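Exotoxin 6 (Staphylococcus aureus subsp. aureus Mu50, PDB 4ZYS) is a staphylococcal superantigen-like exotoxin of undetermined function that probably binds host molecules, perhaps sugars, and so may interfere with immune defence. Local coordinates at residues 14-19 and 72-77; 66-71 and 90-95; 126-131 and 182-187; 52-57 and 85-90. All coordinates share one frame; numbering follows the deposited sequence. Where two conformers were deposited one is given.

Interaction 1: residues 14-19 and 72-77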
loop_
_atom_site.group_PDB
_atom_site.type_symbol
_atom_site.label_atom_id
_atom_site.label_comp_id
_atom_site.label_asym_id
_atom_site.label_seq_id
_atom_site.Cartn_x
_atom_site.Cartn_y
_atom_site.Cartn_z
ATOM N N LYS A 14 6.817 11.968 6.199
ATOM C CA LYS A 14 6.385 12.842 5.115
ATOM C C LYS A 14 7.157 12.526 3.825
ATOM O O LYS A 14 6.528 12.331 2.787
ATOM C CB LYS A 14 6.550 14.322 5.485
ATOM C CG LYS A 14 5.624 15.237 4.683
ATOM C CD LYS A 14 5.965 16.699 4.899
ATOM C CE LYS A 14 5.089 17.654 4.118
ATOM N NZ LYS A 14 5.459 17.737 2.669
ATOM N N HIS A 15 8.502 12.451 3.906
ATOM C CA HIS A 15 9.365 12.184 2.762
ATOM C C HIS A 15 8.999 10.831 2.106
ATOM O O HIS A 15 8.751 10.767 0.895
ATOM C CB HIS A 15 10.852 12.221 3.182
ATOM C CG HIS A 15 11.774 11.884 2.057
ATOM N ND1 HIS A 15 12.083 12.819 1.063
ATOM C CD2 HIS A 15 12.350 10.698 1.739
ATOM C CE1 HIS A 15 12.882 12.184 0.214
ATOM N NE2 HIS A 15 13.069 10.906 0.576
ATOM N N TYR A 16 8.906 9.771 2.925
ATOM C CA TYR A 16 8.576 8.429 2.456
ATOM C C TYR A 16 7.207 8.405 1.775
ATOM O O TYR A 16 7.100 7.923 0.638
ATOM C CB TYR A 16 8.628 7.422 3.631
ATOM C CG TYR A 16 8.341 6.001 3.217
ATOM C CD1 TYR A 16 9.324 5.215 2.629
ATOM C CD2 TYR A 16 7.073 5.451 3.375
ATOM C CE1 TYR A 16 9.059 3.915 2.223
ATOM C CE2 TYR A 16 6.797 4.147 2.979
ATOM C CZ TYR A 16 7.791 3.387 2.393
ATOM O OH TYR A 16 7.529 2.105 1.995
ATOM N N TYR A 17 6.165 8.963 2.442
ATOM C CA TYR A 17 4.807 8.933 1.920
ATOM C C TYR A 17 4.541 9.986 0.822
ATOM O O TYR A 17 3.487 9.916 0.199
ATOM C CB TYR A 17 3.788 8.992 3.057
ATOM C CG TYR A 17 3.715 7.630 3.722
ATOM C CD1 TYR A 17 3.169 6.537 3.051
ATOM C CD2 TYR A 17 4.358 7.389 4.938
ATOM C CE1 TYR A 17 3.175 5.268 3.613
ATOM C CE2 TYR A 17 4.358 6.124 5.516
ATOM C CZ TYR A 17 3.749 5.069 4.858
ATOM O OH TYR A 17 3.751 3.805 5.408
ATOM N N ASN A 18 5.530 10.833 0.469
ATOM C CA ASN A 18 5.421 11.763 -0.665
ATOM C C ASN A 18 6.192 11.221 -1.901
ATOM O O ASN A 18 6.192 11.873 -2.942
ATOM C CB ASN A 18 5.926 13.174 -0.299
ATOM C CG ASN A 18 4.901 14.010 0.450
ATOM O OD1 ASN A 18 3.689 13.781 0.378
ATOM N ND2 ASN A 18 5.360 14.999 1.196
ATOM N N LYS A 19 6.858 10.041 -1.777
ATOM C CA LYS A 19 7.652 9.429 -2.864
ATOM C C LYS A 19 6.773 9.104 -4.076
ATOM O O LYS A 19 5.672 8.589 -3.886
ATOM C CB LYS A 19 8.358 8.148 -2.386
ATOM C CG LYS A 19 9.561 8.379 -1.500
ATOM C CD LYS A 19 10.041 7.061 -0.918
ATOM C CE LYS A 19 11.448 7.097 -0.362
ATOM N NZ LYS A 19 12.448 6.646 -1.361
ATOM N N PHE A 72 2.274 -2.136 -7.451
ATOM C CA PHE A 72 2.278 -0.850 -6.768
ATOM C C PHE A 72 3.699 -0.698 -6.257
ATOM O O PHE A 72 4.061 -1.348 -5.273
ATOM C CB PHE A 72 1.221 -0.810 -5.651
ATOM C CG PHE A 72 1.038 0.569 -5.066
ATOM C CD1 PHE A 72 1.830 1.003 -4.006
ATOM C CD2 PHE A 72 0.081 1.442 -5.586
ATOM C CE1 PHE A 72 1.690 2.295 -3.482
ATOM C CE2 PHE A 72 -0.088 2.725 -5.039
ATOM C CZ PHE A 72 0.707 3.138 -3.975
ATOM N N ILE A 73 4.534 0.061 -6.990
ATOM C CA ILE A 73 5.970 0.200 -6.739
ATOM C C ILE A 73 6.315 1.579 -6.165
ATOM O O ILE A 73 6.015 2.623 -6.747
ATOM C CB ILE A 73 6.775 -0.099 -8.063
ATOM C CG1 ILE A 73 6.563 -1.568 -8.546
ATOM C CG2 ILE A 73 8.289 0.266 -7.982
ATOM C CD1 ILE A 73 6.830 -1.778 -10.035
ATOM N N LEU A 74 7.011 1.544 -5.045
ATOM C CA LEU A 74 7.575 2.677 -4.331
ATOM C C LEU A 74 9.071 2.370 -4.105
ATOM O O LEU A 74 9.415 1.379 -3.470
ATOM C CB LEU A 74 6.803 2.907 -3.010
ATOM C CG LEU A 74 7.192 4.129 -2.163
ATOM C CD1 LEU A 74 6.062 4.492 -1.253
ATOM C CD2 LEU A 74 8.402 3.819 -1.284
ATOM N N ARG A 75 9.950 3.230 -4.630
ATOM C CA ARG A 75 11.407 3.111 -4.481
ATOM C C ARG A 75 11.811 3.190 -3.033
ATOM O O ARG A 75 11.604 4.227 -2.398
ATOM C CB ARG A 75 12.132 4.250 -5.205
ATOM C CG ARG A 75 12.640 3.965 -6.562
ATOM C CD ARG A 75 13.256 5.223 -7.136
ATOM N NE ARG A 75 14.683 5.428 -6.821
ATOM C CZ ARG A 75 15.699 4.942 -7.541
ATOM N NH1 ARG A 75 15.470 4.135 -8.568
ATOM N NH2 ARG A 75 16.949 5.228 -7.212
ATOM N N GLU A 76 12.382 2.128 -2.499
ATOM C CA GLU A 76 12.907 2.198 -1.134
ATOM C C GLU A 76 14.269 2.903 -1.167
ATOM O O GLU A 76 15.034 2.740 -2.134
ATOM C CB GLU A 76 13.047 0.801 -0.511
ATOM C CG GLU A 76 11.723 0.125 -0.181
ATOM C CD GLU A 76 10.900 0.724 0.943
ATOM O OE1 GLU A 76 11.472 1.057 2.005
ATOM O OE2 GLU A 76 9.661 0.772 0.793
ATOM N N GLY A 77 14.529 3.715 -0.147
ATOM C CA GLY A 77 15.790 4.440 0.000
ATOM C C GLY A 77 16.016 5.641 -0.892
ATOM O O GLY A 77 15.171 6.011 -1.712
#
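Y16 and K19, at and just past the C-terminal end of helix 10-17, dock on L74 to G77, where strand 69-74 of the OB-fold domain runs out into the loop of its hairpin. The contact has an apolar centre and two polar grips. L74 sets CD1 over one face of the Y16 ring, and its CD2 comes to 3.6 Å from Y16 CE1, while the K19 chain crosses L74 at about a right angle with CD 3.7 Å from L74 CD2. The phenol of Y16 ends at E76: OH donates to the syn lone pair of OE2 over 2.8 Å, with ring and carboxylate planes 51° apart. CB of E76 points away from the helix, and the bend at chi2 (-69°) brings the carboxylate back to the phenol. K19 stretches out from its CB and turns only at chi4 (-94°), and NZ donates to two backbone carbonyls, R75 O and G77 O, both at 2.8 Å. One ammonium group thereby pins both ends of a short piece of loop. On the helix side Y16 also makes a cation-pi contact with K174, and Y17 OH bonds to D134 and L175 N. Beyond the contact, L74 packs on Y135 and F72 on E132, both of helix 130-145, while the backbone of I73 pairs with L22 of strand 21-24.

Interaction 2: residues 66-71 and 90-95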
loop_
_atom_site.group_PDB
_atom_site.type_symbol
_atom_site.label_atom_id
_atom_site.label_comp_id
_atom_site.label_asym_id
_atom_site.label_seq_id
_atom_site.Cartn_x
_atom_site.Cartn_y
_atom_site.Cartn_z
ATOM N N ASN A 66 4.925 -14.816 -14.159
ATOM C CA ASN A 66 3.619 -14.464 -13.602
ATOM C C ASN A 66 3.096 -13.337 -14.474
ATOM O O ASN A 66 3.586 -12.216 -14.358
ATOM C CB ASN A 66 3.717 -14.045 -12.129
ATOM C CG ASN A 66 3.984 -15.185 -11.184
ATOM O OD1 ASN A 66 3.066 -15.764 -10.594
ATOM N ND2 ASN A 66 5.244 -15.545 -11.036
ATOM N N SER A 67 2.175 -13.628 -15.399
ATOM C CA SER A 67 1.686 -12.603 -16.333
ATOM C C SER A 67 0.259 -12.112 -16.046
ATOM O O SER A 67 -0.402 -11.588 -16.951
ATOM C CB SER A 67 1.769 -13.123 -17.765
ATOM O OG SER A 67 3.096 -12.978 -18.239
ATOM N N ASN A 68 -0.192 -12.225 -14.792
ATOM C CA ASN A 68 -1.544 -11.818 -14.376
ATOM C C ASN A 68 -1.436 -10.994 -13.082
ATOM O O ASN A 68 -2.160 -11.233 -12.116
ATOM C CB ASN A 68 -2.388 -13.100 -14.155
ATOM C CG ASN A 68 -1.831 -14.017 -13.055
ATOM O OD1 ASN A 68 -0.610 -14.066 -12.767
ATOM N ND2 ASN A 68 -2.724 -14.700 -12.355
ATOM N N ILE A 69 -0.488 -10.070 -13.032
ATOM C CA ILE A 69 -0.255 -9.354 -11.792
ATOM C C ILE A 69 -0.441 -7.870 -11.957
ATOM O O ILE A 69 -0.360 -7.334 -13.068
ATOM C CB ILE A 69 1.174 -9.675 -11.205
ATOM C CG1 ILE A 69 2.317 -9.375 -12.201
ATOM C CG2 ILE A 69 1.264 -11.098 -10.686
ATOM C CD1 ILE A 69 3.664 -8.956 -11.573
ATOM N N ASP A 70 -0.699 -7.205 -10.824
ATOM C CA ASP A 70 -0.730 -5.750 -10.712
ATOM C C ASP A 70 0.389 -5.376 -9.791
ATOM O O ASP A 70 0.703 -6.131 -8.871
ATOM C CB ASP A 70 -2.078 -5.220 -10.191
ATOM C CG ASP A 70 -3.261 -5.516 -11.091
ATOM O OD1 ASP A 70 -3.036 -5.942 -12.254
ATOM O OD2 ASP A 70 -4.409 -5.361 -10.626
ATOM N N VAL A 71 1.028 -4.227 -10.033
ATOM C CA VAL A 71 2.130 -3.811 -9.180
ATOM C C VAL A 71 1.892 -2.389 -8.717
ATOM O O VAL A 71 1.327 -1.575 -9.445
ATOM C CB VAL A 71 3.547 -3.999 -9.824
ATOM C CG1 VAL A 71 3.784 -5.457 -10.214
ATOM C CG2 VAL A 71 3.762 -3.076 -11.029
ATOM N N VAL A 90 2.387 -6.464 -4.726
ATOM C CA VAL A 90 2.182 -7.353 -5.878
ATOM C C VAL A 90 0.946 -8.151 -5.587
ATOM O O VAL A 90 0.867 -8.863 -4.581
ATOM C CB VAL A 90 3.394 -8.248 -6.272
ATOM C CG1 VAL A 90 3.128 -8.959 -7.605
ATOM C CG2 VAL A 90 4.678 -7.406 -6.368
ATOM N N THR A 91 -0.052 -7.962 -6.436
ATOM C CA THR A 91 -1.378 -8.576 -6.312
ATOM C C THR A 91 -1.783 -9.259 -7.642
ATOM O O THR A 91 -1.105 -9.089 -8.656
ATOM C CB THR A 91 -2.412 -7.476 -5.910
ATOM O OG1 THR A 91 -2.357 -6.401 -6.845
ATOM C CG2 THR A 91 -2.206 -6.923 -4.499
ATOM N N LYS A 92 -2.883 -10.038 -7.610
ATOM C CA LYS A 92 -3.460 -10.689 -8.780
ATOM C C LYS A 92 -4.301 -9.647 -9.505
ATOM O O LYS A 92 -5.007 -8.871 -8.865
ATOM C CB LYS A 92 -4.323 -11.918 -8.396
ATOM C CG LYS A 92 -3.601 -13.011 -7.581
ATOM C CD LYS A 92 -2.597 -13.866 -8.399
ATOM C CE LYS A 92 -1.714 -14.723 -7.518
ATOM N NZ LYS A 92 -1.134 -15.880 -8.250
ATOM N N THR A 93 -4.214 -9.620 -10.832
ATOM C CA THR A 93 -4.972 -8.689 -11.633
ATOM C C THR A 93 -6.473 -9.061 -11.601
ATOM O O THR A 93 -6.813 -10.213 -11.304
ATOM C CB THR A 93 -4.420 -8.653 -13.061
ATOM O OG1 THR A 93 -4.836 -7.425 -13.645
ATOM C CG2 THR A 93 -4.898 -9.833 -13.927
ATOM N N ASN A 94 -7.357 -8.100 -11.947
ATOM C CA ASN A 94 -8.795 -8.344 -12.001
ATOM C C ASN A 94 -9.144 -9.316 -13.113
ATOM O O ASN A 94 -8.507 -9.320 -14.174
ATOM C CB ASN A 94 -9.586 -7.032 -12.199
ATOM C CG ASN A 94 -9.713 -6.150 -10.963
ATOM O OD1 ASN A 94 -9.099 -6.386 -9.914
ATOM N ND2 ASN A 94 -10.576 -5.140 -11.036
ATOM N N SER A 95 -10.207 -10.113 -12.880
ATOM C CA SER A 95 -10.751 -11.022 -13.876
ATOM C C SER A 95 -11.488 -10.174 -14.908
ATOM O O SER A 95 -11.787 -9.017 -14.635
ATOM C CB SER A 95 -11.657 -12.051 -13.208
ATOM O OG SER A 95 -12.498 -11.442 -12.246
HETATM O O HOH W 1 0.354 -15.129 -10.510
HETATM O O HOH W 2 -2.858 -17.046 -10.645
HETATM O O HOH W 3 -0.777 -4.317 -6.640
HETATM O O HOH W 4 -6.651 -5.047 -11.936
#
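D70 and T93 meet at about a right angle, the hydroxyl of T93 donating to D70 OD1 over 2.7 Å on its syn side, 19° out of the carboxylate plane. T93 OG1 stands anti to its own backbone N (chi1 -159°), which carries it to the aspartate and turns CG2 toward the backbone of N68. The second carboxylate oxygen is bridged to N94 by a water that donates to D70 OD2 and accepts from N94 N. The backbones of strands 69-74 and 84-92 pair antiparallel: D70 and T91 form a hydrogen-bonded pair, with D70 N 2.9 Å from T91 O and T91 N 3.1 Å from D70 O, and T93 N continues the ladder to N68 O at 2.9 Å. The D70 and T91 side chains share one face of the sheet. V71 and V90 share the other, facing I51, and V90 CG1 also meets I69 CD1 at 4.0 Å, the two side chains crossing at a slant. N68 and K92 lie side by side, pointing the same way. One water donates to N68 OD1 and N66 OD1 and accepts from K92 NZ, and a second accepts from N68 ND2 and NZ; K92 has its strongest polar partner in K60. D70 has further partners: besides T93 and its water it takes N26 N on OD1 and a salt bridge from K125 NZ on OD2. So many donors round one buried carboxylate would favour its charged form and fix its rotation.

Interaction 3: residues 126-131 and 182-187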
loop_
_atom_site.group_PDB
_atom_site.type_symbol
_atom_site.label_atom_id
_atom_site.label_comp_id
_atom_site.label_asym_id
_atom_site.label_seq_id
_atom_site.Cartn_x
_atom_site.Cartn_y
_atom_site.Cartn_z
ATOM N N GLU A 126 -9.899 -6.015 -7.132
ATOM C CA GLU A 126 -10.418 -7.170 -6.375
ATOM C C GLU A 126 -9.405 -7.596 -5.318
ATOM O O GLU A 126 -9.757 -7.955 -4.198
ATOM C CB GLU A 126 -10.658 -8.357 -7.307
ATOM C CG GLU A 126 -11.810 -8.195 -8.264
ATOM C CD GLU A 126 -11.957 -9.467 -9.069
ATOM O OE1 GLU A 126 -12.462 -10.466 -8.509
ATOM O OE2 GLU A 126 -11.469 -9.498 -10.220
ATOM N N ASP A 127 -8.146 -7.602 -5.708
ATOM C CA ASP A 127 -7.049 -7.975 -4.842
ATOM C C ASP A 127 -6.209 -6.712 -4.627
ATOM O O ASP A 127 -5.467 -6.336 -5.514
ATOM C CB ASP A 127 -6.257 -9.119 -5.499
ATOM C CG ASP A 127 -5.235 -9.748 -4.576
ATOM O OD1 ASP A 127 -5.466 -9.747 -3.361
ATOM O OD2 ASP A 127 -4.195 -10.233 -5.079
ATOM N N ILE A 128 -6.398 -6.006 -3.505
ATOM C CA ILE A 128 -5.689 -4.756 -3.225
ATOM C C ILE A 128 -4.730 -4.953 -2.008
ATOM O O ILE A 128 -5.127 -5.505 -0.987
ATOM C CB ILE A 128 -6.695 -3.575 -3.048
ATOM C CG1 ILE A 128 -5.968 -2.195 -2.947
ATOM C CG2 ILE A 128 -7.684 -3.790 -1.871
ATOM C CD1 ILE A 128 -6.810 -0.992 -3.398
ATOM N N SER A 129 -3.464 -4.536 -2.148
ATOM C CA SER A 129 -2.482 -4.687 -1.084
ATOM C C SER A 129 -2.637 -3.621 -0.009
ATOM O O SER A 129 -3.049 -2.493 -0.299
ATOM C CB SER A 129 -1.061 -4.644 -1.640
ATOM O OG SER A 129 -0.748 -3.368 -2.168
ATOM N N LEU A 130 -2.222 -3.957 1.221
ATOM C CA LEU A 130 -2.189 -3.003 2.305
ATOM C C LEU A 130 -1.206 -1.912 1.977
ATOM O O LEU A 130 -1.440 -0.782 2.390
ATOM C CB LEU A 130 -1.842 -3.676 3.637
ATOM C CG LEU A 130 -2.953 -4.534 4.239
ATOM C CD1 LEU A 130 -2.484 -5.175 5.494
ATOM C CD2 LEU A 130 -4.198 -3.713 4.530
ATOM N N LYS A 131 -0.132 -2.215 1.178
ATOM C CA LYS A 131 0.860 -1.212 0.725
ATOM C C LYS A 131 0.153 -0.067 -0.013
ATOM O O LYS A 131 0.464 1.099 0.263
ATOM C CB LYS A 131 1.926 -1.849 -0.197
ATOM C CG LYS A 131 2.929 -0.832 -0.768
ATOM C CD LYS A 131 3.801 -1.407 -1.890
ATOM C CE LYS A 131 5.044 -0.588 -2.155
ATOM N NZ LYS A 131 5.980 -0.617 -1.005
ATOM N N ASP A 182 0.725 -8.033 1.986
ATOM C CA ASP A 182 -0.592 -8.560 2.358
ATOM C C ASP A 182 -1.657 -7.871 1.548
ATOM O O ASP A 182 -1.564 -6.673 1.293
ATOM C CB ASP A 182 -0.862 -8.408 3.860
ATOM C CG ASP A 182 0.009 -9.299 4.731
ATOM O OD1 ASP A 182 0.666 -10.207 4.180
ATOM O OD2 ASP A 182 0.044 -9.073 5.965
ATOM N N SER A 183 -2.641 -8.635 1.089
ATOM C CA SER A 183 -3.698 -8.073 0.272
ATOM C C SER A 183 -5.043 -8.502 0.802
ATOM O O SER A 183 -5.148 -9.524 1.472
ATOM C CB SER A 183 -3.527 -8.475 -1.194
ATOM O OG SER A 183 -3.780 -9.856 -1.364
ATOM N N ILE A 184 -6.067 -7.688 0.547
ATOM C CA ILE A 184 -7.427 -7.957 1.013
ATOM C C ILE A 184 -8.379 -7.880 -0.184
ATOM O O ILE A 184 -8.012 -7.336 -1.227
ATOM C CB ILE A 184 -7.821 -7.000 2.182
ATOM C CG1 ILE A 184 -7.788 -5.518 1.768
ATOM C CG2 ILE A 184 -6.939 -7.264 3.416
ATOM C CD1 ILE A 184 -8.251 -4.457 2.868
ATOM N N ASP A 185 -9.585 -8.431 -0.040
ATOM C CA ASP A 185 -10.595 -8.402 -1.101
ATOM C C ASP A 185 -11.203 -7.011 -1.148
ATOM O O ASP A 185 -11.897 -6.606 -0.217
ATOM C CB ASP A 185 -11.678 -9.497 -0.876
ATOM C CG ASP A 185 -12.660 -9.722 -2.019
ATOM O OD1 ASP A 185 -12.754 -8.846 -2.909
ATOM O OD2 ASP A 185 -13.340 -10.791 -2.029
ATOM N N GLY A 186 -10.902 -6.283 -2.216
ATOM C CA GLY A 186 -11.375 -4.916 -2.439
ATOM C C GLY A 186 -12.885 -4.804 -2.505
ATOM O O GLY A 186 -13.455 -3.766 -2.156
ATOM N N ARG A 187 -13.541 -5.899 -2.946
ATOM C CA ARG A 187 -14.995 -5.996 -3.038
ATOM C C ARG A 187 -15.645 -6.118 -1.657
ATOM O O ARG A 187 -16.859 -5.952 -1.549
ATOM C CB ARG A 187 -15.396 -7.200 -3.896
ATOM C CG ARG A 187 -14.803 -7.210 -5.309
ATOM C CD ARG A 187 -14.992 -8.573 -5.930
ATOM N NE ARG A 187 -14.148 -9.552 -5.255
ATOM C CZ ARG A 187 -14.013 -10.816 -5.629
ATOM N NH1 ARG A 187 -14.702 -11.290 -6.663
ATOM N NH2 ARG A 187 -13.186 -11.622 -4.974
#
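E126 brings OE1 over one face of the R187 guanidinium, toward its rim and 3.0 Å from NH1, the two planes 68° apart. No N-H points at that oxygen, so the attraction is one of charge alone. The guanidinium's edge is used by D185 instead: NE donates within its own plane to the syn lone pair of D185 OD1 at 2.8 Å, aided by the bend of R187 at chi3 (-69°). D185 OD1 also accepts R187 N at 3.1 Å, closing an Asx turn. Farther along the two-stranded ladder, D127 has CG anti to its backbone N (chi1 -170°) and brings OD1 to S183 OG, which donates over 2.6 Å. On the other face I128 CG2 rests 4.0 Å from I184 CG1, and both side chains pack on L133 and I189. I128 and I184 exchange both backbone bonds, and L130 N reaches D182 O at 2.8 Å as helix 130-145 begins, with S129 OG at its N-cap holding E132 N. Polar and apolar work is thus split between the faces. R187 is shared by E126 and D185 and makes a cation-pi contact with F98, whereas D127 OD2 answers K60; the opposed charges probably keep all three acids ionised.

Interaction 4: residues 52-57 and 85-90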
loop_
_atom_site.group_PDB
_atom_site.type_symbol
_atom_site.label_atom_id
_atom_site.label_comp_id
_atom_site.label_asym_id
_atom_site.label_seq_id
_atom_site.Cartn_x
_atom_site.Cartn_y
_atom_site.Cartn_z
ATOM N N SER A 52 10.712 -7.188 -3.397
ATOM C CA SER A 52 10.761 -8.206 -2.344
ATOM C C SER A 52 9.369 -8.735 -2.038
ATOM O O SER A 52 8.439 -7.954 -1.810
ATOM C CB SER A 52 11.363 -7.634 -1.067
ATOM O OG SER A 52 12.756 -7.466 -1.233
ATOM N N LEU A 53 9.243 -10.058 -2.036
ATOM C CA LEU A 53 8.056 -10.814 -1.646
ATOM C C LEU A 53 8.385 -11.395 -0.283
ATOM O O LEU A 53 8.900 -12.516 -0.154
ATOM C CB LEU A 53 7.688 -11.900 -2.673
ATOM C CG LEU A 53 7.461 -11.475 -4.117
ATOM C CD1 LEU A 53 7.344 -12.693 -4.999
ATOM C CD2 LEU A 53 6.195 -10.614 -4.253
ATOM N N VAL A 54 8.188 -10.569 0.727
ATOM C CA VAL A 54 8.488 -10.931 2.104
ATOM C C VAL A 54 7.140 -11.022 2.840
ATOM O O VAL A 54 6.286 -10.160 2.671
ATOM C CB VAL A 54 9.528 -9.944 2.711
ATOM C CG1 VAL A 54 8.911 -8.611 3.144
ATOM C CG2 VAL A 54 10.327 -10.595 3.833
ATOM N N GLY A 55 6.912 -12.131 3.529
ATOM C CA GLY A 55 5.648 -12.354 4.217
ATOM C C GLY A 55 4.767 -13.385 3.543
ATOM O O GLY A 55 5.227 -14.487 3.232
ATOM N N SER A 56 3.492 -13.034 3.316
ATOM C CA SER A 56 2.498 -13.939 2.741
ATOM C C SER A 56 2.695 -14.121 1.228
ATOM O O SER A 56 2.636 -15.256 0.734
ATOM C CB SER A 56 1.085 -13.434 3.033
ATOM O OG SER A 56 0.685 -12.444 2.099
ATOM N N ASP A 57 2.934 -12.989 0.510
ATOM C CA ASP A 57 3.127 -12.871 -0.942
ATOM C C ASP A 57 4.240 -13.786 -1.466
ATOM O O ASP A 57 4.290 -14.075 -2.664
ATOM C CB ASP A 57 3.386 -11.406 -1.348
ATOM C CG ASP A 57 4.551 -10.664 -0.683
ATOM O OD1 ASP A 57 5.026 -11.119 0.388
ATOM O OD2 ASP A 57 4.950 -9.603 -1.205
ATOM N N TYR A 85 13.993 -0.713 -6.066
ATOM C CA TYR A 85 13.859 -1.782 -5.090
ATOM C C TYR A 85 12.627 -1.455 -4.269
ATOM O O TYR A 85 12.607 -0.459 -3.569
ATOM C CB TYR A 85 15.151 -1.946 -4.250
ATOM C CG TYR A 85 16.351 -2.343 -5.087
ATOM C CD1 TYR A 85 16.489 -3.638 -5.572
ATOM C CD2 TYR A 85 17.322 -1.411 -5.440
ATOM C CE1 TYR A 85 17.559 -3.996 -6.388
ATOM C CE2 TYR A 85 18.388 -1.755 -6.266
ATOM C CZ TYR A 85 18.507 -3.053 -6.730
ATOM O OH TYR A 85 19.584 -3.442 -7.487
ATOM N N SER A 86 11.582 -2.243 -4.427
ATOM C CA SER A 86 10.325 -2.025 -3.752
ATOM C C SER A 86 9.963 -3.256 -2.920
ATOM O O SER A 86 10.565 -4.309 -3.106
ATOM C CB SER A 86 9.240 -1.681 -4.769
ATOM O OG SER A 86 8.070 -1.197 -4.125
ATOM N N ILE A 87 9.039 -3.101 -1.942
ATOM C CA ILE A 87 8.620 -4.196 -1.060
ATOM C C ILE A 87 7.118 -4.388 -1.170
ATOM O O ILE A 87 6.386 -3.426 -0.939
ATOM C CB ILE A 87 9.042 -3.908 0.419
ATOM C CG1 ILE A 87 10.563 -3.631 0.514
ATOM C CG2 ILE A 87 8.597 -5.052 1.357
ATOM C CD1 ILE A 87 11.017 -3.015 1.805
ATOM N N GLY A 88 6.680 -5.624 -1.442
ATOM C CA GLY A 88 5.269 -5.992 -1.555
ATOM C C GLY A 88 4.553 -5.310 -2.703
ATOM O O GLY A 88 5.151 -5.054 -3.755
ATOM N N GLY A 89 3.276 -5.019 -2.492
ATOM C CA GLY A 89 2.414 -4.363 -3.471
ATOM C C GLY A 89 2.187 -5.122 -4.763
ATOM O O GLY A 89 1.859 -4.506 -5.790
ATOM N N VAL A 90 2.387 -6.464 -4.726
ATOM C CA VAL A 90 2.182 -7.353 -5.878
ATOM C C VAL A 90 0.946 -8.151 -5.587
ATOM O O VAL A 90 0.867 -8.863 -4.581
ATOM C CB VAL A 90 3.394 -8.248 -6.272
ATOM C CG1 VAL A 90 3.128 -8.959 -7.605
ATOM C CG2 VAL A 90 4.678 -7.406 -6.368
HETATM O O HOH W 5 3.156 -8.585 -2.839
#
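S52 and I87 are paired as neighbours in parallel strands, and the backbone bonds are the regular part of the contact. S52 uses both its polar backbone atoms: N donates to S86 O at 2.9 Å, and O accepts from G88 N at 2.9 Å with the donor standing nearly in line with the carbonyl. The pairing ends here, where G88 and G89, both with positive phi (64° and 62°), turn the chain at the break in strand 84-92. Apolar touches flank the ladder. V54 CG1 lies 4.0 Å from I87 CG2, the two side chains slanting across each other near the surface, while L53 doubles back from a CB that points away and sets CD2 4.1 Å from V90 CG2, crossing V90 at about a right angle; both side chains also touch I40. The third kind is mediated by water. D57 has CG between its backbone N and carbonyl carbon (chi1 56°) and directs OD2 at the break, 3.6 Å from G88 CA. A water donates to D57 OD2 at 2.6 Å and accepts from V90 N at 2.9 Å. Elsewhere S56 OG bonds to D182. In chemical terms, direct hydrogen bonds between backbone groups give way at the break to a carboxylate and a water: the buried N-H of V90 is satisfied through that water, and D57 ties loop to strand without touching the amide itself.

Interactions 1, 2 and 4 all belong to the OB-fold domain and share its hairpin of strands 69-74 and 84-92; interactions 1 and 2 lie at its two ends, centres about 21 Å apart, and interaction 4 shares V90 with interaction 2. E76 N to Y85 O, 2.8 Å, joins interactions 1 and 4. Interaction 3 lies in the beta-grasp part, its centre about 11 Å from that of interaction 2 and about 13 Å from that of interaction 4. The domains meet there: D127 OD2 takes K92 N at 2.9 Å, N94 OD1 takes E126 N at 2.9 Å, and K131 NZ reaches I87 O at 2.8 Å. K131 also packs against F72 and L74 of interaction 1.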